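Putative glycoside hydrolase (PDB 3GYC) probably hydrolyses glycosidic bonds in carbohydrates, although its substrate is not established. Local coordinates at residues 94-97 and 98-102. Sequence-based numbering, arbitrary orientation. Where two conformers were deposited one is given.
Sequences PNLN and LFLSK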
# COMPACT_ATOMS: atom_id res chain seq x y z
N PRO A 94 -13.14 -11.67 -15.17
CA PRO A 94 -11.83 -12.36 -14.97
C PRO A 94 -10.56 -11.49 -15.00
O PRO A 94 -9.46 -12.03 -14.95
CB PRO A 94 -11.82 -13.39 -16.12
CG PRO A 94 -12.60 -12.69 -17.23
CD PRO A 94 -13.71 -11.95 -16.50
N ASN A 95 -10.70 -10.18 -15.14
CA ASN A 95 -9.54 -9.25 -15.17
C ASN A 95 -8.54 -9.46 -14.03
O ASN A 95 -7.33 -9.48 -14.30
CB ASN A 95 -9.96 -7.79 -15.22
CG ASN A 95 -10.27 -7.32 -16.62
OD1 ASN A 95 -9.88 -7.98 -17.57
ND2 ASN A 95 -11.00 -6.17 -16.76
N LEU A 96 -9.02 -9.71 -12.81
CA LEU A 96 -8.11 -9.92 -11.70
C LEU A 96 -7.30 -11.19 -11.92
O LEU A 96 -6.06 -11.18 -11.82
CB LEU A 96 -8.84 -9.94 -10.35
CG LEU A 96 -8.01 -10.28 -9.13
CD1 LEU A 96 -6.82 -9.25 -8.92
CD2 LEU A 96 -8.87 -10.43 -7.87
N ASN A 97 -7.99 -12.28 -12.24
CA ASN A 97 -7.26 -13.53 -12.47
C ASN A 97 -6.32 -13.45 -13.68
O ASN A 97 -5.25 -14.11 -13.68
CB ASN A 97 -8.22 -14.71 -12.50
CG ASN A 97 -8.74 -15.10 -11.10
OD1 ASN A 97 -8.52 -14.41 -10.10
ND2 ASN A 97 -9.40 -16.22 -11.04
N LEU A 98 -6.72 -12.68 -14.70
CA LEU A 98 -5.86 -12.45 -15.87
C LEU A 98 -4.60 -11.73 -15.45
O LEU A 98 -3.52 -12.14 -15.80
CB LEU A 98 -6.56 -11.71 -17.03
CG LEU A 98 -7.55 -12.55 -17.86
CD1 LEU A 98 -8.50 -11.68 -18.78
CD2 LEU A 98 -6.86 -13.63 -18.68
N PHE A 99 -4.76 -10.64 -14.70
CA PHE A 99 -3.64 -9.88 -14.18
C PHE A 99 -2.73 -10.74 -13.29
O PHE A 99 -1.48 -10.69 -13.44
CB PHE A 99 -4.15 -8.65 -13.42
CG PHE A 99 -3.03 -7.77 -12.91
CD1 PHE A 99 -2.38 -6.90 -13.79
CD2 PHE A 99 -2.58 -7.87 -11.61
CE1 PHE A 99 -1.34 -6.12 -13.35
CE2 PHE A 99 -1.55 -7.07 -11.18
CZ PHE A 99 -0.92 -6.21 -12.08
N LEU A 100 -3.32 -11.54 -12.41
CA LEU A 100 -2.57 -12.43 -11.53
C LEU A 100 -1.81 -13.46 -12.32
O LEU A 100 -0.67 -13.75 -11.97
CB LEU A 100 -3.42 -13.07 -10.44
CG LEU A 100 -4.08 -12.16 -9.42
CD1 LEU A 100 -5.07 -12.98 -8.53
CD2 LEU A 100 -3.09 -11.35 -8.52
N SER A 101 -2.40 -13.99 -13.41
CA SER A 101 -1.69 -14.95 -14.25
C SER A 101 -0.45 -14.37 -14.90
O SER A 101 0.59 -15.07 -15.06
CB SER A 101 -2.62 -15.50 -15.33
OG SER A 101 -3.74 -16.08 -14.72
N LYS A 102 -0.54 -13.10 -15.29
CA LYS A 102 0.60 -12.42 -15.90
C LYS A 102 1.71 -12.19 -14.86
O LYS A 102 2.91 -12.30 -15.20
CB LYS A 102 0.19 -11.10 -16.59
CG LYS A 102 -0.75 -11.32 -17.78
CD LYS A 102 -1.14 -9.98 -18.42
CE LYS A 102 -2.23 -10.19 -19.54
NZ LYS A 102 -1.84 -10.98 -20.71
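The carbonyl O of N97 is gripped by S101, one turn further along the helix. The firm bond is the backbone one, S101 N to N97 O at 2.9 Å. In the conformer given here, OG of S101 also donates to N97 O, at 2.7 Å; the serine was modelled in two positions, so this second grip may hold only part of the time. The two donors come from opposite faces of the carbonyl plane, each tilted about 30° out of it. The hydroxyl half of the grip depends on the serine torsion: with OG beside its own backbone N (chi1 -57°), the hydroxyl folds back onto the preceding turn. The first turn of helix 95-105 is closed by ordinary i to i+4 bonds, beginning with L98 N to P94 O at 2.8 Å; P94, which follows a cis peptide bond, is thus tied in just ahead of the helix.

On the buried side, L96 and L100 meet obliquely. L96 has CG anti to its backbone N (chi1 175°), which lays CD1 against L100 CG at 4.0 Å. L100 CD1 lies 4.1 Å from N97 OD1, so L100 borders both an aliphatic neighbour and an amide, and it also packs on I144 and L149. With an alanine here, the L96 CD1 methyl and the N97 amide would probably lose the leucine methyls beside them, and L100's share of the packing on I144 and L149 would go. The N97 amide is buried but well supplied: OD1 takes a hydrogen bond from Q93, while ND2 gives to D147 and to the carbonyl of S143.

This is the opening of a helix packed on the outside of a TIM-barrel sheet, in the crossover from strand 53-57 to strand 109-113. L96 and F99 press on I56 of strand 53-57, F99 also meets W39 edge-to-face, and helices 39-48 and 130-146 lie against its flanks.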